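Local coordinates for protein GCN5-related N-acetyltransferase (Anabaena variabilis, PDB 2OZG) that binds coenzyme A and probably transfers acetyl groups to amines, perhaps of aminoglycosides, as a member of the GNAT acetyltransferase family, at residues W72-I82 against I108-L118. Residues are numbered along the deposited sequence; the frame is centred on the assembly and turned at random.
With ACT (acetate ion), chain B.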
ATOM      1  N   TRP A  72      17.270 -36.405 -14.810  1.00 29.99           N
ATOM      2  CA  TRP A  72      17.567 -36.778 -13.417  1.00 30.46           C
ATOM      3  C   TRP A  72      18.929 -37.476 -13.420  1.00 32.92           C
ATOM      4  O   TRP A  72      19.113 -38.491 -14.111  1.00 31.80           O
ATOM      5  CB  TRP A  72      16.483 -37.726 -12.837  1.00 33.93           C
ATOM      6  CG  TRP A  72      15.087 -37.088 -12.740  1.00 30.14           C
ATOM      7  CD1 TRP A  72      13.991 -37.288 -13.574  1.00 26.92           C
ATOM      8  CD2 TRP A  72      14.718 -36.057 -11.826  1.00 28.29           C
ATOM      9  NE1 TRP A  72      12.931 -36.495 -13.137  1.00 31.91           N
ATOM     10  CE2 TRP A  72      13.376 -35.727 -12.076  1.00 37.68           C
ATOM     11  CE3 TRP A  72      15.393 -35.438 -10.747  1.00 30.14           C
ATOM     12  CZ2 TRP A  72      12.714 -34.771 -11.325  1.00 37.58           C
ATOM     13  CZ3 TRP A  72      14.768 -34.481 -10.045  1.00 32.08           C
ATOM     14  CH2 TRP A  72      13.437 -34.147 -10.319  1.00 29.23           C
ATOM     15  N   GLY A  73      19.854 -36.932 -12.651  1.00 31.82           N
ATOM     16  CA  GLY A  73      21.196 -37.410 -12.560  1.00 34.62           C
ATOM     17  C   GLY A  73      21.842 -37.467 -13.948  1.00 34.00           C
ATOM     18  O   GLY A  73      22.647 -38.330 -14.218  1.00 31.98           O
ATOM     19  N   GLY A  74      21.421 -36.577 -14.828  1.00 31.15           N
ATOM     20  CA  GLY A  74      21.985 -36.468 -16.149  1.00 32.55           C
ATOM     21  C   GLY A  74      21.507 -37.439 -17.184  1.00 32.54           C
ATOM     22  O   GLY A  74      22.106 -37.511 -18.250  1.00 29.49           O
ATOM     23  N   GLN A  75      20.449 -38.184 -16.879  1.00 30.63           N
ATOM     24  CA  GLN A  75      19.846 -39.120 -17.808  1.00 31.67           C
ATOM     25  C   GLN A  75      18.440 -38.641 -18.079  1.00 30.85           C
ATOM     26  O   GLN A  75      17.777 -38.111 -17.191  1.00 30.18           O
ATOM     27  CB  GLN A  75      19.781 -40.497 -17.169  1.00 32.00           C
ATOM     28  CG  GLN A  75      21.156 -41.125 -16.886  1.00 34.63           C
ATOM     29  CD  GLN A  75      21.972 -41.352 -18.132  1.00 37.38           C
ATOM     30  OE1 GLN A  75      21.488 -41.891 -19.135  1.00 45.58           O
ATOM     31  NE2 GLN A  75      23.210 -40.928 -18.086  1.00 37.91           N
ATOM     32  N   ARG A  76      17.985 -38.799 -19.305  1.00 30.18           N
ATOM     33  CA  ARG A  76      16.644 -38.397 -19.633  1.00 29.94           C
ATOM     34  C   ARG A  76      15.683 -39.526 -19.236  1.00 35.09           C
ATOM     35  O   ARG A  76      15.775 -40.621 -19.766  1.00 33.17           O
ATOM     36  CB  ARG A  76      16.492 -38.169 -21.116  1.00 30.01           C
ATOM     37  CG  ARG A  76      15.148 -37.632 -21.507  1.00 32.30           C
ATOM     38  CD  ARG A  76      14.945 -37.941 -22.990  1.00 38.18           C
ATOM     39  NE  ARG A  76      13.673 -37.459 -23.526  1.00 45.80           N
ATOM     40  CZ  ARG A  76      12.540 -38.159 -23.587  1.00 33.15           C
ATOM     41  NH1 ARG A  76      12.472 -39.418 -23.203  1.00 38.73           N
ATOM     42  NH2 ARG A  76      11.475 -37.601 -24.128  1.00 37.95           N
ATOM     43  N   VAL A  77      14.746 -39.230 -18.343  1.00 33.22           N
ATOM     44  CA  VAL A  77      13.739 -40.176 -17.959  1.00 32.21           C
ATOM     45  C   VAL A  77      12.433 -39.764 -18.642  1.00 32.10           C
ATOM     46  O   VAL A  77      12.036 -38.594 -18.523  1.00 27.54           O
ATOM     47  CB  VAL A  77      13.529 -40.098 -16.457  1.00 33.11           C
ATOM     48  CG1 VAL A  77      12.562 -41.142 -15.988  1.00 34.04           C
ATOM     49  CG2 VAL A  77      14.889 -40.209 -15.723  1.00 35.15           C
ATOM     50  N   PRO A  78      11.794 -40.671 -19.412  1.00 28.90           N
ATOM     51  CA  PRO A  78      10.492 -40.314 -19.985  1.00 32.49           C
ATOM     52  C   PRO A  78       9.538 -39.851 -18.899  1.00 29.94           C
ATOM     53  O   PRO A  78       9.475 -40.449 -17.829  1.00 32.08           O
ATOM     54  CB  PRO A  78      10.006 -41.605 -20.610  1.00 31.28           C
ATOM     55  CG  PRO A  78      11.240 -42.403 -20.894  1.00 30.23           C
ATOM     56  CD  PRO A  78      12.191 -42.031 -19.803  1.00 30.82           C
HETATM   57  N   MSE A  79       8.805 -38.790 -19.192  1.00 30.46           N
HETATM   58  CA  MSE A  79       7.958 -38.120 -18.196  1.00 34.15           C
HETATM   59  C   MSE A  79       6.722 -37.590 -18.833  1.00 35.15           C
HETATM   60  O   MSE A  79       6.790 -37.048 -19.947  1.00 32.12           O
HETATM   61  CB  MSE A  79       8.746 -36.943 -17.637  1.00 33.95           C
HETATM   62  CG  MSE A  79       8.237 -36.255 -16.379  1.00 30.74           C
HETATM   63 SE   MSE A  79       7.024 -34.853 -16.859  0.75 31.15          SE
HETATM   64  CE  MSE A  79       8.249 -33.477 -16.821  1.00 32.37           C
ATOM     65  N   ALA A  80       5.584 -37.763 -18.153  1.00 35.30           N
ATOM     66  CA  ALA A  80       4.330 -37.225 -18.646  1.00 33.16           C
ATOM     67  C   ALA A  80       3.889 -36.040 -17.764  1.00 36.21           C
ATOM     68  O   ALA A  80       3.605 -36.201 -16.566  1.00 35.81           O
ATOM     69  CB  ALA A  80       3.270 -38.289 -18.715  1.00 33.28           C
ATOM     70  N   GLY A  81       3.910 -34.849 -18.370  1.00 34.36           N
ATOM     71  CA  GLY A  81       3.542 -33.621 -17.706  1.00 34.34           C
ATOM     72  C   GLY A  81       2.040 -33.549 -17.716  1.00 33.32           C
ATOM     73  O   GLY A  81       1.410 -33.942 -18.701  1.00 32.30           O
ATOM     74  N   ILE A  82       1.455 -33.172 -16.584  1.00 33.15           N
ATOM     75  CA  ILE A  82      -0.010 -33.001 -16.522  1.00 30.80           C
ATOM     76  C   ILE A  82      -0.295 -31.502 -16.515  1.00 32.57           C
ATOM     77  O   ILE A  82       0.191 -30.801 -15.646  1.00 30.31           O
ATOM     78  CB  ILE A  82      -0.637 -33.706 -15.318  1.00 32.49           C
ATOM     79  CG1 ILE A  82      -0.276 -35.192 -15.288  1.00 32.77           C
ATOM     80  CG2 ILE A  82      -2.181 -33.534 -15.288  1.00 37.18           C
ATOM     81  CD1 ILE A  82      -0.774 -35.923 -16.423  1.00 35.84           C
ATOM     82  N   ILE A 108      -0.855 -43.385 -18.425  1.00 33.81           N
ATOM     83  CA  ILE A 108       0.588 -43.132 -18.476  1.00 32.97           C
ATOM     84  C   ILE A 108       1.354 -44.448 -18.213  1.00 35.43           C
ATOM     85  O   ILE A 108       2.328 -44.797 -18.928  1.00 34.23           O
ATOM     86  CB  ILE A 108       0.946 -42.026 -17.471  1.00 33.78           C
ATOM     87  CG1 ILE A 108       0.274 -40.708 -17.913  1.00 35.32           C
ATOM     88  CG2 ILE A 108       2.451 -41.842 -17.354  1.00 34.09           C
ATOM     89  CD1 ILE A 108       0.237 -39.645 -16.823  1.00 30.12           C
ATOM     90  N   SER A 109       0.855 -45.212 -17.252  1.00 33.41           N
ATOM     91  CA  SER A 109       1.454 -46.452 -16.906  1.00 36.62           C
ATOM     92  C   SER A 109       1.422 -47.410 -18.114  1.00 36.32           C
ATOM     93  O   SER A 109       2.406 -48.081 -18.387  1.00 31.24           O
ATOM     94  CB  SER A 109       0.786 -47.079 -15.676  1.00 36.80           C
ATOM     95  OG  SER A 109      -0.358 -47.816 -16.062  1.00 42.90           O
ATOM     96  N   GLU A 110       0.295 -47.460 -18.825  1.00 38.75           N
ATOM     97  CA  GLU A 110       0.155 -48.334 -19.985  1.00 39.55           C
ATOM     98  C   GLU A 110       1.054 -47.930 -21.122  1.00 38.73           C
ATOM     99  O   GLU A 110       1.235 -48.700 -22.058  1.00 41.42           O
ATOM    100  CB  GLU A 110      -1.291 -48.340 -20.490  1.00 40.35           C
ATOM    101  CG  GLU A 110      -2.268 -49.018 -19.521  1.00 40.87           C
ATOM    102  CD  GLU A 110      -3.727 -48.742 -19.868  1.00 49.54           C
ATOM    103  OE1 GLU A 110      -3.998 -47.773 -20.646  1.00 62.24           O
ATOM    104  OE2 GLU A 110      -4.601 -49.473 -19.329  1.00 56.41           O
ATOM    105  N   GLN A 111       1.595 -46.716 -21.065  1.00 38.31           N
ATOM    106  CA  GLN A 111       2.493 -46.227 -22.099  1.00 38.03           C
ATOM    107  C   GLN A 111       3.944 -46.402 -21.696  1.00 39.08           C
ATOM    108  O   GLN A 111       4.839 -46.007 -22.439  1.00 39.97           O
ATOM    109  CB  GLN A 111       2.196 -44.756 -22.413  1.00 40.52           C
ATOM    110  CG  GLN A 111       0.858 -44.480 -23.037  1.00 35.78           C
ATOM    111  CD  GLN A 111       0.584 -45.291 -24.311  1.00 50.37           C
ATOM    112  OE1 GLN A 111      -0.474 -45.913 -24.440  1.00 57.75           O
ATOM    113  NE2 GLN A 111       1.556 -45.338 -25.217  1.00 49.93           N
ATOM    114  N   ASP A 112       4.170 -46.997 -20.521  1.00 37.98           N
ATOM    115  CA  ASP A 112       5.494 -47.225 -19.977  1.00 37.13           C
ATOM    116  C   ASP A 112       6.266 -45.929 -19.707  1.00 37.60           C
ATOM    117  O   ASP A 112       7.476 -45.852 -19.823  1.00 35.16           O
ATOM    118  CB  ASP A 112       6.285 -48.180 -20.844  1.00 41.93           C
ATOM    119  CG  ASP A 112       5.625 -49.557 -20.936  1.00 46.48           C
ATOM    120  OD1 ASP A 112       5.034 -50.008 -19.919  1.00 48.52           O
ATOM    121  OD2 ASP A 112       5.680 -50.166 -22.025  1.00 57.15           O
ATOM    122  N   ILE A 113       5.550 -44.904 -19.314  1.00 35.32           N
ATOM    123  CA  ILE A 113       6.199 -43.673 -18.932  1.00 33.31           C
ATOM    124  C   ILE A 113       6.283 -43.782 -17.401  1.00 34.07           C
ATOM    125  O   ILE A 113       5.267 -43.933 -16.744  1.00 35.39           O
ATOM    126  CB  ILE A 113       5.397 -42.475 -19.407  1.00 36.07           C
ATOM    127  CG1 ILE A 113       5.575 -42.317 -20.919  1.00 34.58           C
ATOM    128  CG2 ILE A 113       5.883 -41.247 -18.665  1.00 26.78           C
ATOM    129  CD1 ILE A 113       4.497 -41.499 -21.561  1.00 38.29           C
ATOM    130  N   PRO A 114       7.509 -43.810 -16.846  1.00 32.97           N
ATOM    131  CA  PRO A 114       7.686 -44.089 -15.429  1.00 33.91           C
ATOM    132  C   PRO A 114       7.460 -43.031 -14.406  1.00 33.42           C
ATOM    133  O   PRO A 114       7.417 -43.391 -13.211  1.00 32.06           O
ATOM    134  CB  PRO A 114       9.159 -44.481 -15.349  1.00 33.21           C
ATOM    135  CG  PRO A 114       9.789 -43.680 -16.384  1.00 40.23           C
ATOM    136  CD  PRO A 114       8.808 -43.614 -17.516  1.00 34.29           C
ATOM    137  N   ILE A 115       7.445 -41.749 -14.819  1.00 32.08           N
ATOM    138  CA  ILE A 115       7.195 -40.618 -13.912  1.00 32.50           C
ATOM    139  C   ILE A 115       6.275 -39.584 -14.560  1.00 35.47           C
ATOM    140  O   ILE A 115       6.099 -39.567 -15.786  1.00 34.78           O
ATOM    141  CB  ILE A 115       8.458 -39.923 -13.452  1.00 34.17           C
ATOM    142  CG1 ILE A 115       9.289 -39.527 -14.660  1.00 36.97           C
ATOM    143  CG2 ILE A 115       9.323 -40.865 -12.565  1.00 36.52           C
ATOM    144  CD1 ILE A 115      10.398 -38.563 -14.319  1.00 29.22           C
ATOM    145  N   SER A 116       5.648 -38.776 -13.718  1.00 34.55           N
ATOM    146  CA  SER A 116       4.709 -37.742 -14.146  1.00 32.89           C
ATOM    147  C   SER A 116       4.912 -36.569 -13.187  1.00 30.31           C
ATOM    148  O   SER A 116       5.161 -36.765 -12.012  1.00 34.97           O
ATOM    149  CB  SER A 116       3.269 -38.219 -14.094  1.00 30.03           C
ATOM    150  OG  SER A 116       2.299 -37.201 -14.439  1.00 30.18           O
ATOM    151  N   VAL A 117       4.829 -35.366 -13.725  1.00 31.47           N
ATOM    152  CA  VAL A 117       5.038 -34.133 -12.979  1.00 30.60           C
ATOM    153  C   VAL A 117       3.904 -33.116 -13.297  1.00 32.75           C
ATOM    154  O   VAL A 117       3.361 -33.111 -14.423  1.00 31.36           O
ATOM    155  CB  VAL A 117       6.410 -33.524 -13.366  1.00 33.45           C
ATOM    156  CG1 VAL A 117       6.602 -32.035 -12.830  1.00 30.69           C
ATOM    157  CG2 VAL A 117       7.513 -34.421 -12.887  1.00 32.44           C
ATOM    158  N   LEU A 118       3.605 -32.258 -12.318  1.00 31.45           N
ATOM    159  CA  LEU A 118       2.598 -31.204 -12.408  1.00 34.65           C
ATOM    160  C   LEU A 118       2.798 -30.178 -11.306  1.00 33.48           C
ATOM    161  O   LEU A 118       3.421 -30.444 -10.272  1.00 38.78           O
ATOM    162  CB  LEU A 118       1.159 -31.788 -12.326  1.00 34.54           C
ATOM    163  CG  LEU A 118       0.755 -32.655 -11.123  1.00 38.96           C
ATOM    164  CD1 LEU A 118       0.443 -31.836  -9.896  1.00 34.36           C
ATOM    165  CD2 LEU A 118      -0.465 -33.462 -11.490  1.00 33.68           C
TER
HETATM  166  C   ACT B 396       8.826 -39.807 -24.323  1.00 59.40           C
HETATM  167  O   ACT B 396       9.865 -40.565 -24.220  1.00 56.04           O
HETATM  168  OXT ACT B 396       8.790 -38.979 -25.292  1.00 59.82           O
HETATM  169  CH3 ACT B 396       7.665 -39.855 -23.354  1.00 54.14           C
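I82 lies alongside L118, its CB 3.8 Å from L118 CD2, where strands 75-87 and 115-118 pair in parallel. From that CB, the CG1 branch stands anti to the carbonyl carbon (chi1 -55°) and passes S116 OG at 3.4 Å; its tip CD1 goes on to I108 CD1, 3.9 Å away in the last turn of helix 96-110, while CG2 stays beside L118 CD2. Cutting the chain back to an alanine is likely to leave I108 CD1 without its I82 partner and open a gap beside the S116 hydroxyl, though the contact of CB with L118 would stay. The strands are joined by I82 N to V117 O (2.9 Å) and A80 N to I115 O (3.0 Å). A80 O takes two donors: S116 OG at 2.7 Å, and V117 N, which comes from well above the carbonyl plane. Y131 also bonds S116 OG. A80 CB packs against I108 and I113, on the helix-facing side. On the other face M79, present as selenomethionine, rests its SE on V117 CB, and I115 sends CD1 out to W72 NE1 at 3.5 Å, an indole nitrogen whose hydrogen bond goes to Q70. The pairing belongs to the beta-alpha-beta unit 75-87, 96-110, 115-118 of the GNAT fold; helix 96-110 ends in a Schellman motif at D112, and strands 58-72 and 279-290 flank the pair, whose forward end leads toward the bound coenzyme A.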